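PDB 4KL0: inosine-uridine nucleoside N-ribohydrolase from Xanthomonas oryzae pv. oryzae, which binds calcium and probably hydrolyses N-glycosidic bonds of nucleosides, although its true substrate is not established. Local coordinates for residues 150-161 with 199-210; 63-74 with 92-102. One frame throughout, in Å; residues are numbered along the deposited sequence.

Contact 1 (150-161 with 199-210); sequences VIAGMTDASALL and NNATDIHAARAL. With CA (calcium ion), chain B.
Leu-210 is the main bump of this contact: its CD2 presses on Met-154 CG at 3.4 Å, tighter than usual for two carbons, while CD1 reaches Leu-161 CD2 at 3.7 Å. The two methyls thus fill the hollow between Met-154, Ala-157 and Leu-161; with CG anti to the backbone N (chi1 179°), the leucine reaches across the methionine at about a right angle. Met-154 answers with a bump of its own. Bent at chi3, it passes SD by the methyl of Ala-207 and sets CE against Asn-199 O and Asn-200 OD1, the amide of Asn-200 being held through ND2 by Asp-194 O. Where small residues meet, the backbones close in: Ala-206 CB lies 3.6 Å from Thr-155 CA, and the axes of 155-161 and 204-210 pass 8.3 Å apart at 40°. Gly-153 CA sits against Thr-202 CB, and its CA-H points at Asn-199 O.

One carboxylate serves both helices. Thr-155 OG1 donates to the anti lone pair of Asp-203 OD2 (2.7 Å), whereas OD1 caps its own helix by accepting from Ala-206 N, which approaches from above the carboxylate plane. At the other end, Ile-151 O binds calcium at 2.4 Å; Asn-199 reaches two of the metal's waters, ND2 donating to one and OD1 accepting from the other, and its ND2 also bonds Met-178 O. This second shell borders a site completed by Asp-35, Asp-42 and Asp-318.

Strand 146-150 runs between strands 28-34 and 172-178; Met-154 and Leu-210 both rest on Ile-177 of the latter, and Leu-160 packs on helix 133-141.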
loop_
_atom_site.group_PDB
_atom_site.type_symbol
_atom_site.label_atom_id
_atom_site.label_comp_id
_atom_site.label_asym_id
_atom_site.label_seq_id
_atom_site.Cartn_x
_atom_site.Cartn_y
_atom_site.Cartn_z
ATOM N N VAL A 150 0.090 -5.605 -4.282
ATOM C CA VAL A 150 -0.807 -6.069 -3.187
ATOM C C VAL A 150 -0.424 -5.372 -1.917
ATOM O O VAL A 150 0.671 -5.548 -1.396
ATOM C CB VAL A 150 -0.690 -7.598 -3.033
ATOM C CG1 VAL A 150 -1.510 -8.085 -1.847
ATOM C CG2 VAL A 150 -1.028 -8.273 -4.387
ATOM N N ILE A 151 -1.342 -4.529 -1.404
ATOM C CA ILE A 151 -1.068 -3.802 -0.173
ATOM C C ILE A 151 -2.212 -4.061 0.790
ATOM O O ILE A 151 -2.481 -3.219 1.607
ATOM C CB ILE A 151 -0.891 -2.292 -0.423
ATOM C CG1 ILE A 151 -2.034 -1.683 -1.261
ATOM C CG2 ILE A 151 0.448 -2.066 -1.199
ATOM C CD1 ILE A 151 -1.975 -0.169 -1.400
ATOM N N ALA A 152 -2.777 -5.257 0.756
ATOM C CA ALA A 152 -3.849 -5.692 1.654
ATOM C C ALA A 152 -3.957 -7.175 1.596
ATOM O O ALA A 152 -3.101 -7.788 0.969
ATOM C CB ALA A 152 -5.234 -5.063 1.225
ATOM N N GLY A 153 -5.041 -7.737 2.162
ATOM C CA GLY A 153 -5.253 -9.189 2.135
ATOM C C GLY A 153 -5.439 -9.646 0.706
ATOM O O GLY A 153 -5.742 -8.860 -0.224
ATOM N N MET A 154 -5.256 -10.951 0.508
ATOM C CA MET A 154 -5.061 -11.430 -0.838
ATOM C C MET A 154 -6.255 -12.236 -1.358
ATOM O O MET A 154 -6.105 -12.900 -2.388
ATOM C CB MET A 154 -3.780 -12.284 -0.859
ATOM C CG MET A 154 -2.558 -11.364 -1.060
ATOM S SD MET A 154 -0.960 -11.916 -0.355
ATOM C CE MET A 154 -1.011 -11.018 1.168
ATOM N N THR A 155 -7.433 -12.110 -0.741
ATOM C CA THR A 155 -8.631 -12.858 -1.235
ATOM C C THR A 155 -8.847 -12.646 -2.744
ATOM O O THR A 155 -9.042 -13.603 -3.532
ATOM C CB THR A 155 -9.845 -12.319 -0.510
ATOM O OG1 THR A 155 -9.635 -12.455 0.900
ATOM C CG2 THR A 155 -11.121 -13.003 -0.953
ATOM N N ASP A 156 -8.842 -11.392 -3.167
ATOM C CA ASP A 156 -9.093 -11.064 -4.596
ATOM C C ASP A 156 -7.898 -11.284 -5.503
ATOM O O ASP A 156 -8.070 -11.691 -6.689
ATOM C CB ASP A 156 -9.621 -9.632 -4.700
ATOM C CG ASP A 156 -10.780 -9.434 -3.773
ATOM O OD1 ASP A 156 -11.809 -10.135 -3.948
ATOM O OD2 ASP A 156 -10.689 -8.639 -2.839
ATOM N N ALA A 157 -6.684 -10.973 -5.036
ATOM C CA ALA A 157 -5.532 -11.248 -5.857
ATOM C C ALA A 157 -5.419 -12.737 -6.145
ATOM O O ALA A 157 -5.057 -13.110 -7.248
ATOM C CB ALA A 157 -4.222 -10.714 -5.167
ATOM N N SER A 158 -5.720 -13.560 -5.156
ATOM C CA SER A 158 -5.635 -15.009 -5.375
ATOM C C SER A 158 -6.787 -15.398 -6.309
ATOM O O SER A 158 -6.559 -16.220 -7.218
ATOM C CB SER A 158 -5.765 -15.729 -4.051
ATOM O OG SER A 158 -5.858 -17.145 -4.251
ATOM N N ALA A 159 -7.997 -14.839 -6.096
ATOM C CA ALA A 159 -9.138 -15.089 -7.004
ATOM C C ALA A 159 -8.790 -14.794 -8.458
ATOM O O ALA A 159 -9.213 -15.519 -9.358
ATOM C CB ALA A 159 -10.397 -14.320 -6.586
ATOM N N LEU A 160 -7.993 -13.749 -8.699
ATOM C CA LEU A 160 -7.632 -13.355 -10.060
ATOM C C LEU A 160 -6.704 -14.377 -10.657
ATOM O O LEU A 160 -6.876 -14.755 -11.817
ATOM C CB LEU A 160 -6.951 -11.956 -10.111
ATOM C CG LEU A 160 -6.548 -11.457 -11.512
ATOM C CD1 LEU A 160 -7.778 -11.233 -12.349
ATOM C CD2 LEU A 160 -5.787 -10.119 -11.466
ATOM N N LEU A 161 -5.732 -14.843 -9.875
ATOM C CA LEU A 161 -4.812 -15.847 -10.419
ATOM C C LEU A 161 -5.619 -17.111 -10.667
ATOM O O LEU A 161 -5.314 -17.893 -11.605
ATOM C CB LEU A 161 -3.646 -16.138 -9.485
ATOM C CG LEU A 161 -2.368 -15.541 -10.015
ATOM C CD1 LEU A 161 -2.546 -14.003 -10.100
ATOM C CD2 LEU A 161 -1.250 -15.939 -9.103
ATOM N N ASN A 199 -0.966 -8.416 6.289
ATOM C CA ASN A 199 -1.705 -8.653 5.043
ATOM C C ASN A 199 -1.889 -10.140 4.751
ATOM O O ASN A 199 -2.849 -10.566 4.147
ATOM C CB ASN A 199 -1.107 -7.963 3.846
ATOM C CG ASN A 199 -1.287 -6.445 3.948
ATOM O OD1 ASN A 199 -2.288 -5.989 4.582
ATOM N ND2 ASN A 199 -0.338 -5.668 3.416
ATOM N N ASN A 200 -0.912 -10.941 5.133
ATOM C CA ASN A 200 -1.139 -12.367 4.890
ATOM C C ASN A 200 -2.244 -12.907 5.800
ATOM O O ASN A 200 -3.070 -13.710 5.353
ATOM C CB ASN A 200 0.118 -13.177 5.203
ATOM C CG ASN A 200 1.297 -12.880 4.295
ATOM O OD1 ASN A 200 1.172 -12.504 3.133
ATOM N ND2 ASN A 200 2.491 -13.129 4.838
ATOM N N ALA A 201 -2.240 -12.452 7.073
ATOM C CA ALA A 201 -3.188 -12.907 8.126
ATOM C C ALA A 201 -4.635 -12.475 7.889
ATOM O O ALA A 201 -5.547 -13.132 8.417
ATOM C CB ALA A 201 -2.727 -12.423 9.452
ATOM N N THR A 202 -4.840 -11.474 7.024
ATOM C CA THR A 202 -6.213 -11.072 6.675
ATOM C C THR A 202 -7.000 -12.259 6.121
ATOM O O THR A 202 -8.161 -12.474 6.513
ATOM C CB THR A 202 -6.233 -9.899 5.670
ATOM O OG1 THR A 202 -5.679 -8.723 6.292
ATOM C CG2 THR A 202 -7.684 -9.608 5.234
ATOM N N ASP A 203 -6.371 -13.031 5.219
ATOM C CA ASP A 203 -6.987 -14.262 4.683
ATOM C C ASP A 203 -5.786 -15.162 4.366
ATOM O O ASP A 203 -5.202 -15.103 3.264
ATOM C CB ASP A 203 -7.831 -13.941 3.447
ATOM C CG ASP A 203 -8.446 -15.172 2.783
ATOM O OD1 ASP A 203 -8.103 -16.334 3.179
ATOM O OD2 ASP A 203 -9.242 -14.959 1.830
ATOM N N ILE A 204 -5.432 -15.991 5.337
ATOM C CA ILE A 204 -4.161 -16.728 5.207
ATOM C C ILE A 204 -4.216 -17.795 4.101
ATOM O O ILE A 204 -3.177 -18.051 3.477
ATOM C CB ILE A 204 -3.697 -17.295 6.542
ATOM C CG1 ILE A 204 -2.244 -17.796 6.407
ATOM C CG2 ILE A 204 -4.632 -18.429 6.947
ATOM C CD1 ILE A 204 -1.245 -16.734 6.007
ATOM N N HIS A 205 -5.392 -18.391 3.857
ATOM C CA HIS A 205 -5.531 -19.410 2.801
ATOM C C HIS A 205 -5.389 -18.786 1.453
ATOM O O HIS A 205 -4.709 -19.343 0.593
ATOM C CB HIS A 205 -6.873 -20.144 2.903
ATOM C CG HIS A 205 -7.098 -20.685 4.277
ATOM N ND1 HIS A 205 -6.206 -21.559 4.867
ATOM C CD2 HIS A 205 -8.011 -20.373 5.225
ATOM C CE1 HIS A 205 -6.589 -21.804 6.108
ATOM N NE2 HIS A 205 -7.690 -21.109 6.345
ATOM N N ALA A 206 -6.015 -17.626 1.251
ATOM C CA ALA A 206 -5.764 -16.881 0.004
ATOM C C ALA A 206 -4.296 -16.463 -0.163
ATOM O O ALA A 206 -3.788 -16.500 -1.283
ATOM C CB ALA A 206 -6.641 -15.635 -0.065
ATOM N N ALA A 207 -3.617 -16.034 0.926
ATOM C CA ALA A 207 -2.192 -15.700 0.830
ATOM C C ALA A 207 -1.376 -16.942 0.438
ATOM O O ALA A 207 -0.499 -16.845 -0.411
ATOM C CB ALA A 207 -1.634 -15.156 2.110
ATOM N N ARG A 208 -1.659 -18.080 1.048
ATOM C CA ARG A 208 -0.932 -19.289 0.622
ATOM C C ARG A 208 -1.221 -19.605 -0.856
ATOM O O ARG A 208 -0.317 -20.031 -1.575
ATOM C CB ARG A 208 -1.355 -20.478 1.503
ATOM C CG ARG A 208 -0.875 -20.299 2.890
ATOM C CD ARG A 208 -1.335 -21.405 3.862
ATOM N NE ARG A 208 -0.575 -21.193 5.085
ATOM C CZ ARG A 208 -0.995 -21.413 6.313
ATOM N NH1 ARG A 208 -2.227 -21.904 6.524
ATOM N NH2 ARG A 208 -0.148 -21.131 7.330
ATOM N N ALA A 209 -2.461 -19.479 -1.283
ATOM C CA ALA A 209 -2.803 -19.817 -2.667
ATOM C C ALA A 209 -2.029 -18.870 -3.619
ATOM O O ALA A 209 -1.546 -19.277 -4.694
ATOM C CB ALA A 209 -4.274 -19.713 -2.881
ATOM N N LEU A 210 -1.945 -17.591 -3.254
ATOM C CA LEU A 210 -1.330 -16.606 -4.143
ATOM C C LEU A 210 0.172 -16.821 -4.271
ATOM O O LEU A 210 0.672 -16.868 -5.429
ATOM C CB LEU A 210 -1.691 -15.147 -3.734
ATOM C CG LEU A 210 -1.070 -14.062 -4.604
ATOM C CD1 LEU A 210 -1.765 -13.962 -5.967
ATOM C CD2 LEU A 210 -1.139 -12.704 -3.879
HETATM CA CA CA B . -2.857 -1.608 3.366
HETATM O O HOH W 1 -6.280 -6.471 4.516
HETATM O O HOH W 2 -4.346 -12.446 2.671
HETATM O O HOH W 3 -0.587 -2.843 4.137
HETATM O O HOH W 4 -3.300 -3.528 5.056
HETATM O O HOH W 5 -2.184 -0.652 5.561
#

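Contact 2 (63-74 with 92-102); sequences VVVTLGDADMRS and VRVARGQDYPM
Arg-73 reaches from helix 70-74 into the loop after strand 93-96, and each part of its side chain meets something different. CB rests 3.9 Å from Arg-96 CG. With CG anti to the carbonyl carbon (chi1 -62°) and a bend at chi3, the chain brings CD beside Gly-97 O. NE then donates to Gly-97 O at 2.8 Å, from 69° above the carbonyl plane and so not on a lone pair. At the tip, NH1 and NH2 both grip Asp-99 OD1, the NH2 bond being the shorter at 2.8 Å; this end-on salt bridge sets guanidinium and carboxylate planes 86° apart. NH1 also donates to Gly-68 O. Gln-98 O covers one face of the guanidinium and Ala-70 CA the opposite one, so bonds at the rim and packing above and below fix the rotation of the group.

Arg-96 takes another course: its NH2 donates to Ser-74 OG (2.9 Å), and Ala-70 CB lies over one face of its guanidinium. Farther along, Tyr-100 OH accepts a nearly straight bond from Gly-68 N, 2.9 Å long, and is also bonded to His-110 ND1.

The strands pair in parallel, 4.7 Å apart at the axes, through four backbone bonds: Val-63 N to Arg-93 O, Ala-95 N to Val-63 O, Val-65 N to Ala-95 O and Gly-97 N to Val-65 O. Val-63 CG2 meets Val-92 CG1 at 3.6 Å, and Val-65 packs on Val-94.

This is a beta-alpha-beta unit, 58-65, 70-86 and 93-96, at one border of the Rossmann-like sheet: helix 70-86 covers Val-65 and Val-94, strand 28-34 flanks 58-65 on its other edge, and Val-64 and Gln-98 face helix 155-163.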
loop_
_atom_site.group_PDB
_atom_site.type_symbol
_atom_site.label_atom_id
_atom_site.label_comp_id
_atom_site.label_asym_id
_atom_site.label_seq_id
_atom_site.Cartn_x
_atom_site.Cartn_y
_atom_site.Cartn_z
ATOM N N VAL A 63 -8.725 -1.072 -9.265
ATOM C CA VAL A 63 -8.442 -1.255 -7.847
ATOM C C VAL A 63 -9.533 -2.132 -7.245
ATOM O O VAL A 63 -10.735 -1.867 -7.415
ATOM C CB VAL A 63 -8.430 0.136 -7.179
ATOM C CG1 VAL A 63 -8.226 0.014 -5.700
ATOM C CG2 VAL A 63 -7.324 0.986 -7.774
ATOM N N VAL A 64 -9.156 -3.201 -6.557
ATOM C CA VAL A 64 -10.152 -4.045 -5.909
ATOM C C VAL A 64 -9.896 -3.979 -4.390
ATOM O O VAL A 64 -8.776 -4.083 -3.933
ATOM C CB VAL A 64 -10.093 -5.473 -6.407
ATOM C CG1 VAL A 64 -11.121 -6.305 -5.690
ATOM C CG2 VAL A 64 -10.351 -5.501 -7.966
ATOM N N VAL A 65 -10.946 -3.740 -3.634
ATOM C CA VAL A 65 -10.818 -3.350 -2.205
ATOM C C VAL A 65 -11.287 -4.497 -1.304
ATOM O O VAL A 65 -12.381 -5.102 -1.510
ATOM C CB VAL A 65 -11.715 -2.100 -1.944
ATOM C CG1 VAL A 65 -11.769 -1.755 -0.482
ATOM C CG2 VAL A 65 -11.200 -0.902 -2.768
ATOM N N THR A 66 -10.520 -4.763 -0.241
ATOM C CA THR A 66 -10.854 -5.855 0.667
ATOM C C THR A 66 -10.882 -5.326 2.106
ATOM O O THR A 66 -10.828 -4.116 2.295
ATOM C CB THR A 66 -9.886 -7.068 0.460
ATOM O OG1 THR A 66 -10.317 -8.234 1.182
ATOM C CG2 THR A 66 -8.435 -6.744 0.873
ATOM N N LEU A 67 -11.074 -6.226 3.071
ATOM C CA LEU A 67 -11.040 -6.066 4.535
ATOM C C LEU A 67 -12.411 -5.637 5.077
ATOM O O LEU A 67 -12.841 -4.491 4.850
ATOM C CB LEU A 67 -9.931 -5.068 5.030
ATOM C CG LEU A 67 -9.707 -5.095 6.541
ATOM C CD1 LEU A 67 -8.922 -6.378 6.953
ATOM C CD2 LEU A 67 -8.807 -3.894 6.855
ATOM N N GLY A 68 -13.079 -6.595 5.724
ATOM C CA GLY A 68 -14.404 -6.419 6.292
ATOM C C GLY A 68 -15.444 -7.264 5.564
ATOM O O GLY A 68 -15.181 -7.945 4.559
ATOM N N ASP A 69 -16.654 -7.185 6.091
ATOM C CA ASP A 69 -17.794 -7.816 5.400
ATOM C C ASP A 69 -18.193 -7.043 4.153
ATOM O O ASP A 69 -17.579 -6.006 3.837
ATOM C CB ASP A 69 -18.933 -8.044 6.407
ATOM C CG ASP A 69 -19.677 -6.767 6.825
ATOM O OD1 ASP A 69 -19.432 -5.638 6.337
ATOM O OD2 ASP A 69 -20.560 -6.910 7.696
ATOM N N ALA A 70 -19.211 -7.506 3.424
ATOM C CA ALA A 70 -19.490 -6.895 2.134
ATOM C C ALA A 70 -19.768 -5.407 2.231
ATOM O O ALA A 70 -19.278 -4.628 1.432
ATOM C CB ALA A 70 -20.671 -7.577 1.457
ATOM N N ASP A 71 -20.544 -5.008 3.216
ATOM C CA ASP A 71 -20.855 -3.574 3.285
ATOM C C ASP A 71 -19.611 -2.758 3.679
ATOM O O ASP A 71 -19.414 -1.646 3.193
ATOM C CB ASP A 71 -21.987 -3.288 4.253
ATOM C CG ASP A 71 -22.315 -1.809 4.319
ATOM O OD1 ASP A 71 -22.641 -1.222 3.236
ATOM O OD2 ASP A 71 -22.166 -1.237 5.421
ATOM N N MET A 72 -18.775 -3.315 4.540
ATOM C CA MET A 72 -17.535 -2.576 4.913
ATOM C C MET A 72 -16.654 -2.404 3.690
ATOM O O MET A 72 -16.049 -1.308 3.483
ATOM C CB MET A 72 -16.761 -3.334 5.980
ATOM C CG MET A 72 -15.443 -2.655 6.454
ATOM S SD MET A 72 -15.644 -0.856 7.030
ATOM C CE MET A 72 -16.504 -1.083 8.501
ATOM N N ARG A 73 -16.494 -3.481 2.908
ATOM C CA ARG A 73 -15.664 -3.387 1.703
ATOM C C ARG A 73 -16.230 -2.346 0.772
ATOM O O ARG A 73 -15.506 -1.586 0.128
ATOM C CB ARG A 73 -15.513 -4.762 1.012
ATOM C CG ARG A 73 -14.826 -5.753 1.912
ATOM C CD ARG A 73 -14.450 -7.023 1.072
ATOM N NE ARG A 73 -15.603 -7.619 0.346
ATOM C CZ ARG A 73 -16.448 -8.523 0.860
ATOM N NH1 ARG A 73 -16.387 -8.904 2.130
ATOM N NH2 ARG A 73 -17.404 -9.013 0.072
ATOM N N SER A 74 -17.547 -2.217 0.736
ATOM C CA SER A 74 -18.105 -1.136 -0.103
ATOM C C SER A 74 -17.796 0.252 0.429
ATOM O O SER A 74 -17.476 1.158 -0.349
ATOM C CB SER A 74 -19.624 -1.312 -0.273
ATOM O OG SER A 74 -19.880 -2.434 -1.149
ATOM N N VAL A 92 -9.954 5.630 -12.770
ATOM C CA VAL A 92 -9.687 4.435 -11.980
ATOM C C VAL A 92 -10.979 3.679 -11.680
ATOM O O VAL A 92 -11.947 4.202 -11.068
ATOM C CB VAL A 92 -8.941 4.842 -10.668
ATOM C CG1 VAL A 92 -8.677 3.618 -9.839
ATOM C CG2 VAL A 92 -7.656 5.587 -11.001
ATOM N N ARG A 93 -11.001 2.395 -12.060
ATOM C CA ARG A 93 -12.182 1.599 -11.800
ATOM C C ARG A 93 -12.052 0.865 -10.462
ATOM O O ARG A 93 -11.226 -0.037 -10.296
ATOM C CB ARG A 93 -12.386 0.600 -12.926
ATOM C CG ARG A 93 -13.748 0.002 -12.893
ATOM C CD ARG A 93 -13.815 -1.128 -13.959
ATOM N NE ARG A 93 -15.105 -1.817 -13.943
ATOM C CZ ARG A 93 -15.479 -2.725 -13.039
ATOM N NH1 ARG A 93 -14.660 -3.064 -12.011
ATOM N NH2 ARG A 93 -16.688 -3.304 -13.151
ATOM N N VAL A 94 -12.880 1.258 -9.519
ATOM C CA VAL A 94 -12.826 0.695 -8.177
ATOM C C VAL A 94 -13.957 -0.304 -7.985
ATOM O O VAL A 94 -15.177 -0.006 -8.222
ATOM C CB VAL A 94 -12.912 1.781 -7.109
ATOM C CG1 VAL A 94 -12.796 1.203 -5.725
ATOM C CG2 VAL A 94 -11.845 2.872 -7.345
ATOM N N ALA A 95 -13.586 -1.470 -7.462
ATOM C CA ALA A 95 -14.567 -2.524 -7.219
ATOM C C ALA A 95 -14.423 -3.124 -5.800
ATOM O O ALA A 95 -13.282 -3.227 -5.275
ATOM C CB ALA A 95 -14.379 -3.616 -8.250
ATOM N N ARG A 96 -15.533 -3.514 -5.172
ATOM C CA ARG A 96 -15.520 -4.250 -3.925
ATOM C C ARG A 96 -15.049 -5.701 -4.177
ATOM O O ARG A 96 -15.589 -6.385 -5.066
ATOM C CB ARG A 96 -16.968 -4.296 -3.397
ATOM C CG ARG A 96 -17.225 -5.376 -2.408
ATOM C CD ARG A 96 -18.607 -5.308 -1.808
ATOM N NE ARG A 96 -19.594 -6.177 -2.407
ATOM C CZ ARG A 96 -20.897 -6.008 -2.191
ATOM N NH1 ARG A 96 -21.785 -6.834 -2.735
ATOM N NH2 ARG A 96 -21.299 -4.991 -1.406
ATOM N N GLY A 97 -14.133 -6.213 -3.348
ATOM C CA GLY A 97 -13.709 -7.590 -3.427
ATOM C C GLY A 97 -14.738 -8.563 -2.867
ATOM O O GLY A 97 -15.817 -8.165 -2.406
ATOM N N GLN A 98 -14.430 -9.843 -2.944
ATOM C CA GLN A 98 -15.371 -10.874 -2.482
ATOM C C GLN A 98 -15.273 -11.264 -0.986
ATOM O O GLN A 98 -14.330 -10.901 -0.257
ATOM C CB GLN A 98 -15.191 -12.114 -3.355
ATOM C CG GLN A 98 -13.926 -12.883 -3.019
ATOM C CD GLN A 98 -13.750 -14.164 -3.820
ATOM O OE1 GLN A 98 -13.733 -15.278 -3.246
ATOM N NE2 GLN A 98 -13.589 -14.023 -5.128
ATOM N N ASP A 99 -16.256 -12.020 -0.501
ATOM C CA ASP A 99 -16.272 -12.445 0.874
ATOM C C ASP A 99 -15.111 -13.376 1.211
ATOM O O ASP A 99 -14.633 -14.138 0.377
ATOM C CB ASP A 99 -17.568 -13.219 1.136
ATOM C CG ASP A 99 -18.771 -12.295 1.408
ATOM O OD1 ASP A 99 -18.602 -11.059 1.636
ATOM O OD2 ASP A 99 -19.914 -12.845 1.415
ATOM N N TYR A 100 -14.705 -13.359 2.453
ATOM C CA TYR A 100 -13.663 -14.246 2.862
ATOM C C TYR A 100 -13.946 -14.591 4.307
ATOM O O TYR A 100 -14.732 -13.927 4.973
ATOM C CB TYR A 100 -12.276 -13.540 2.644
ATOM C CG TYR A 100 -12.065 -12.366 3.547
ATOM C CD1 TYR A 100 -11.493 -12.519 4.796
ATOM C CD2 TYR A 100 -12.518 -11.128 3.158
ATOM C CE1 TYR A 100 -11.320 -11.421 5.640
ATOM C CE2 TYR A 100 -12.369 -10.036 3.963
ATOM C CZ TYR A 100 -11.793 -10.197 5.210
ATOM O OH TYR A 100 -11.645 -9.091 6.030
ATOM N N PRO A 101 -13.320 -15.649 4.826
ATOM C CA PRO A 101 -13.615 -16.095 6.198
ATOM C C PRO A 101 -13.073 -15.154 7.301
ATOM O O PRO A 101 -11.943 -14.691 7.160
ATOM C CB PRO A 101 -12.936 -17.459 6.256
ATOM C CG PRO A 101 -11.873 -17.418 5.237
ATOM C CD PRO A 101 -12.392 -16.538 4.110
ATOM N N MET A 102 -13.877 -14.850 8.332
ATOM C CA MET A 102 -13.533 -13.939 9.447
ATOM C C MET A 102 -13.959 -14.544 10.795
ATOM O O MET A 102 -15.148 -14.797 11.000
ATOM C CB MET A 102 -14.275 -12.581 9.279
ATOM C CG MET A 102 -13.462 -11.330 8.852
ATOM S SD MET A 102 -14.413 -9.767 8.679
ATOM C CE MET A 102 -15.479 -10.286 7.345
HETATM O O HOH W 6 -12.186 -9.098 -0.534
HETATM O O HOH W 7 -15.941 -11.132 4.404
HETATM O O HOH W 8 -20.056 -10.281 3.964
#

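From the N terminus, contact 2 comes first: residues 63-74 and 92-102 close a loop of 17 residues, mostly helix, before contact 1 begins. Contact 1 then closes its own 37-residue loop, which includes strand 172-178, so the two follow in series and neither encloses the other. They nevertheless meet in space, their centres about 12 Å apart. Asp-156 OD1 probably accepts a hydrogen bond from Gln-98 N at 2.8 Å, and Tyr-100 CB packs on Thr-155 OG1. The loop after edge strand 93-96 is thereby joined to helix 155-163, and both contacts border the calcium region, with Ile-151 binding the metal and Leu-67 packing on Asp-35.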